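Local coordinates for protein HET-C2 (Podospora anserina, PDB 3KV0) that probably carries glycolipids between membranes, as a fungal member of the glycolipid transfer protein family, at residues 91-96 and 103-108; 51-54 and 60-63. One frame throughout, in Å; residues are numbered along the deposited sequence.

In the fold
Contacts 1 and 2 both close short turns between neighbouring parts of the chain in the all-helical GLTP fold. Contact 2 comes first in sequence and joins helix 39-57 to the loop that follows it. Contact 1 comes later and joins helix 89-96 to the start of helix 103-122. They do not touch: their centres are 25 Å apart and their nearest atoms about 12 Å apart. Contact 2 lies nearer the middle of the molecule, 12 Å from the chain centre to its own centre, against 17 Å for contact 1. Contact 2 is an aromatic pair; contact 1 combines carboxylate hydrogen bonds with apolar packing. Both are buried.

Contact 1. Residues 91-96 and 103-108; sequences DLVRNE and TATEGL
Glu96, at the end of helix 89-96, reaches the first turn of helix 103-122 and accepts hydrogen bonds from Ala104 and Thr105. The two helices form a helical hairpin of the all-helical GLTP fold, joined by a short loop. Their short segments run roughly antiparallel, at 141°. With CG opposite its own backbone N (chi1 174°) and the chain extended beyond it, the Glu96 carboxylate extends across to the other helix. OE2 takes the N-H of Ala104 on its syn lone pair, 2.8 Å from Ala104 N, in a fairly straight bond of 163°. OE1 has two donors. Thr105 N meets its syn lone pair, and the Thr105 hydroxyl comes in nearly along the C-O axis. Both carboxylate oxygens are thus engaged by donors of buried residues, and the N-terminal helix end would probably stabilise the negative charge. Replacing Glu96 with alanine removes the carboxylate, and the N-H groups of Ala104 and Thr105 would probably lose their acceptor, with the Thr105 hydroxyl left free to turn.

The outer side is looser. Arg94 has its CB directed away from 103-108. Its NH1 forms a salt bridge with Asp91 OD1, and its NE pairs with Glu206. Thr103, partly exposed, stands at the margin.

Beside the polar grip, by contrast, the packing is close and apolar. Leu92 CD2 lies 3.9 Å from Ala104 CB. Val93 CG2 rests 3.7 Å from Leu108 CD2. Val93 also crosses Thr105 at about a right angle, and Val93 CG1 and Thr105 CG2, 3.5 Å apart, are tighter than usual van der Waals contact.

Contact 2. Residues 51-54 and 60-63; sequences TMFD and AFSP
Phe53 and Phe61 meet through their CB atoms and through CD1 of each ring, with Phe53 CB 3.8 Å from Phe61 CB. The CB of each residue is directed at the other segment. Both share the same first torsion, with CG opposite the carbonyl carbon and beside the backbone N. The rings are rotated differently about CB-CG, with chi2 -54° in Phe53 and -82° in Phe61. The two side chains cross at about a right angle. Even so, the ring planes end nearly parallel, at 17°. The rings are slid well apart, with centroids 5.8 Å from each other, and barely overlap. Phe53 CD1 approaches Phe61 CD1 at 3.9 Å. Phe61 CB also lies 3.9 Å from Phe53 O.

In the all-helical GLTP fold this pair packs the loop after helix 39-57 against that helix, on the way to helix 67-72. Both phenylalanines are buried. Phe61 has a second aromatic neighbour, Phe136 of helix 132-142, whose ring is steeply inclined to its own. Phe53 also touches Val64, further along the loop. The turn has a polar tie as well: Asp54 OD1 is hydrogen-bonded to Ser58 OG.

Contact 1. Residues 91-96 and 103-108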
loop_
_atom_site.group_PDB
_atom_site.type_symbol
_atom_site.label_atom_id
_atom_site.label_comp_id
_atom_site.label_asym_id
_atom_site.label_seq_id
_atom_site.Cartn_x
_atom_site.Cartn_y
_atom_site.Cartn_z
ATOM N N ASP A 91 -13.652 -11.016 6.280
ATOM C CA ASP A 91 -15.049 -11.392 6.003
ATOM C C ASP A 91 -15.501 -10.966 4.625
ATOM O O ASP A 91 -16.211 -11.711 3.941
ATOM C CB ASP A 91 -16.012 -10.889 7.080
ATOM C CG ASP A 91 -15.936 -11.724 8.363
ATOM O OD1 ASP A 91 -15.520 -12.902 8.292
ATOM O OD2 ASP A 91 -16.227 -11.177 9.453
ATOM N N LEU A 92 -15.053 -9.794 4.193
ATOM C CA LEU A 92 -15.389 -9.308 2.879
ATOM C C LEU A 92 -14.991 -10.349 1.874
ATOM O O LEU A 92 -15.753 -10.638 0.961
ATOM C CB LEU A 92 -14.696 -7.971 2.594
ATOM C CG LEU A 92 -15.047 -7.243 1.295
ATOM C CD1 LEU A 92 -14.625 -5.800 1.359
ATOM C CD2 LEU A 92 -14.433 -7.892 0.049
ATOM N N VAL A 93 -13.800 -10.921 2.045
ATOM C CA VAL A 93 -13.304 -11.896 1.100
ATOM C C VAL A 93 -14.099 -13.223 1.204
ATOM O O VAL A 93 -14.537 -13.773 0.199
ATOM C CB VAL A 93 -11.774 -12.098 1.259
ATOM C CG1 VAL A 93 -11.304 -13.288 0.475
ATOM C CG2 VAL A 93 -11.023 -10.788 0.765
ATOM N N ARG A 94 -14.294 -13.702 2.418
ATOM C CA ARG A 94 -15.025 -14.976 2.644
ATOM C C ARG A 94 -16.389 -14.982 1.965
ATOM O O ARG A 94 -16.744 -15.946 1.273
ATOM C CB ARG A 94 -15.180 -15.237 4.140
ATOM C CG ARG A 94 -13.905 -15.678 4.801
ATOM C CD ARG A 94 -14.057 -15.729 6.306
ATOM N NE ARG A 94 -12.755 -15.877 6.974
ATOM C CZ ARG A 94 -12.232 -15.020 7.855
ATOM N NH1 ARG A 94 -12.899 -13.950 8.251
ATOM N NH2 ARG A 94 -11.049 -15.273 8.400
ATOM N N ASN A 95 -17.108 -13.878 2.122
ATOM C CA ASN A 95 -18.474 -13.723 1.644
ATOM C C ASN A 95 -18.573 -13.360 0.169
ATOM O O ASN A 95 -19.577 -13.648 -0.463
ATOM C CB ASN A 95 -19.212 -12.684 2.511
ATOM C CG ASN A 95 -19.292 -13.102 3.995
ATOM O OD1 ASN A 95 -19.310 -14.307 4.302
ATOM N ND2 ASN A 95 -19.330 -12.113 4.916
ATOM N N GLU A 96 -17.549 -12.729 -0.407
ATOM C CA GLU A 96 -17.550 -12.551 -1.854
ATOM C C GLU A 96 -17.299 -13.889 -2.540
ATOM O O GLU A 96 -17.898 -14.183 -3.583
ATOM C CB GLU A 96 -16.496 -11.547 -2.313
ATOM C CG GLU A 96 -16.406 -11.473 -3.820
ATOM C CD GLU A 96 -15.251 -10.619 -4.317
ATOM O OE1 GLU A 96 -14.089 -10.897 -3.932
ATOM O OE2 GLU A 96 -15.526 -9.688 -5.096
ATOM N N THR A 103 -13.614 -10.574 -7.743
ATOM C CA THR A 103 -13.145 -9.267 -8.175
ATOM C C THR A 103 -12.486 -8.438 -7.044
ATOM O O THR A 103 -11.411 -7.837 -7.239
ATOM C CB THR A 103 -14.331 -8.498 -8.777
ATOM O OG1 THR A 103 -14.992 -9.334 -9.740
ATOM C CG2 THR A 103 -13.887 -7.200 -9.479
ATOM N N ALA A 104 -13.136 -8.394 -5.888
ATOM C CA ALA A 104 -12.621 -7.649 -4.751
ATOM C C ALA A 104 -11.446 -8.396 -4.124
ATOM O O ALA A 104 -10.454 -7.774 -3.732
ATOM C CB ALA A 104 -13.722 -7.353 -3.706
ATOM N N THR A 105 -11.556 -9.724 -4.051
ATOM C CA THR A 105 -10.494 -10.541 -3.524
ATOM C C THR A 105 -9.217 -10.410 -4.367
ATOM O O THR A 105 -8.121 -10.330 -3.812
ATOM C CB THR A 105 -10.857 -12.020 -3.446
ATOM O OG1 THR A 105 -12.148 -12.199 -2.832
ATOM C CG2 THR A 105 -9.800 -12.777 -2.637
ATOM N N GLU A 106 -9.373 -10.413 -5.687
ATOM C CA GLU A 106 -8.261 -10.262 -6.593
ATOM C C GLU A 106 -7.690 -8.833 -6.475
ATOM O O GLU A 106 -6.466 -8.626 -6.510
ATOM C CB GLU A 106 -8.689 -10.534 -8.028
ATOM C CG GLU A 106 -7.531 -10.538 -9.047
ATOM C CD GLU A 106 -8.003 -10.956 -10.467
ATOM O OE1 GLU A 106 -9.218 -11.205 -10.655
ATOM O OE2 GLU A 106 -7.158 -11.000 -11.384
ATOM N N GLY A 107 -8.586 -7.866 -6.304
ATOM C CA GLY A 107 -8.189 -6.493 -6.059
ATOM C C GLY A 107 -7.353 -6.349 -4.799
ATOM O O GLY A 107 -6.363 -5.636 -4.812
ATOM N N LEU A 108 -7.729 -7.074 -3.749
ATOM C CA LEU A 108 -7.004 -7.111 -2.494
ATOM C C LEU A 108 -5.614 -7.692 -2.674
ATOM O O LEU A 108 -4.651 -7.132 -2.184
ATOM C CB LEU A 108 -7.740 -7.916 -1.434
ATOM C CG LEU A 108 -7.060 -7.981 -0.064
ATOM C CD1 LEU A 108 -6.904 -6.619 0.586
ATOM C CD2 LEU A 108 -7.820 -8.984 0.862
#

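Contact 2. Residues 51-54 and 60-63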
loop_
_atom_site.group_PDB
_atom_site.type_symbol
_atom_site.label_atom_id
_atom_site.label_comp_id
_atom_site.label_asym_id
_atom_site.label_seq_id
_atom_site.Cartn_x
_atom_site.Cartn_y
_atom_site.Cartn_z
ATOM N N THR A 51 -1.233 9.404 -2.020
ATOM C CA THR A 51 -0.829 10.814 -2.144
ATOM C C THR A 51 0.677 10.954 -2.021
ATOM O O THR A 51 1.257 11.944 -2.461
ATOM C CB THR A 51 -1.574 11.746 -1.135
ATOM O OG1 THR A 51 -1.284 11.378 0.228
ATOM C CG2 THR A 51 -3.099 11.673 -1.381
ATOM N N MET A 52 1.331 9.936 -1.475
ATOM C CA MET A 52 2.775 9.950 -1.367
ATOM C C MET A 52 3.407 9.783 -2.763
ATOM O O MET A 52 4.501 10.264 -3.023
ATOM C CB MET A 52 3.222 8.867 -0.382
ATOM C CG MET A 52 4.673 8.560 -0.406
ATOM S SD MET A 52 5.412 9.666 0.731
ATOM C CE MET A 52 4.830 8.951 2.283
ATOM N N PHE A 53 2.707 9.121 -3.675
ATOM C CA PHE A 53 3.182 9.037 -5.042
ATOM C C PHE A 53 3.307 10.400 -5.684
ATOM O O PHE A 53 4.205 10.607 -6.489
ATOM C CB PHE A 53 2.310 8.117 -5.872
ATOM C CG PHE A 53 2.363 6.703 -5.411
ATOM C CD1 PHE A 53 3.591 6.048 -5.278
ATOM C CD2 PHE A 53 1.210 6.040 -5.083
ATOM C CE1 PHE A 53 3.628 4.734 -4.791
ATOM C CE2 PHE A 53 1.235 4.746 -4.614
ATOM C CZ PHE A 53 2.437 4.093 -4.455
ATOM N N ASP A 54 2.434 11.318 -5.301
ATOM C CA ASP A 54 2.501 12.686 -5.815
ATOM C C ASP A 54 3.742 13.426 -5.317
ATOM O O ASP A 54 4.375 14.169 -6.075
ATOM C CB ASP A 54 1.223 13.416 -5.467
ATOM C CG ASP A 54 0.017 12.825 -6.203
ATOM O OD1 ASP A 54 0.182 12.363 -7.359
ATOM O OD2 ASP A 54 -1.066 12.775 -5.610
ATOM N N ALA A 60 5.599 10.478 -12.874
ATOM C CA ALA A 60 6.375 9.239 -12.935
ATOM C C ALA A 60 5.633 8.067 -12.285
ATOM O O ALA A 60 5.525 6.995 -12.873
ATOM C CB ALA A 60 7.743 9.452 -12.235
ATOM N N PHE A 61 5.137 8.307 -11.092
ATOM C CA PHE A 61 4.399 7.298 -10.307
ATOM C C PHE A 61 2.901 7.250 -10.532
ATOM O O PHE A 61 2.214 6.491 -9.846
ATOM C CB PHE A 61 4.669 7.500 -8.841
ATOM C CG PHE A 61 5.994 6.935 -8.428
ATOM C CD1 PHE A 61 6.116 5.568 -8.153
ATOM C CD2 PHE A 61 7.131 7.742 -8.388
ATOM C CE1 PHE A 61 7.368 5.015 -7.788
ATOM C CE2 PHE A 61 8.381 7.194 -8.042
ATOM C CZ PHE A 61 8.483 5.838 -7.729
ATOM N N SER A 62 2.397 8.017 -11.508
ATOM C CA SER A 62 0.966 7.948 -11.809
ATOM C C SER A 62 0.461 6.540 -12.192
ATOM O O SER A 62 -0.666 6.165 -11.858
ATOM C CB SER A 62 0.548 9.073 -12.802
ATOM O OG SER A 62 1.165 8.845 -14.034
ATOM N N PRO A 63 1.282 5.716 -12.881
ATOM C CA PRO A 63 0.777 4.361 -13.103
ATOM C C PRO A 63 0.578 3.556 -11.799
ATOM O O PRO A 63 -0.401 2.838 -11.687
ATOM C CB PRO A 63 1.864 3.705 -13.990
ATOM C CG PRO A 63 2.697 4.813 -14.508
ATOM C CD PRO A 63 2.592 5.927 -13.534
#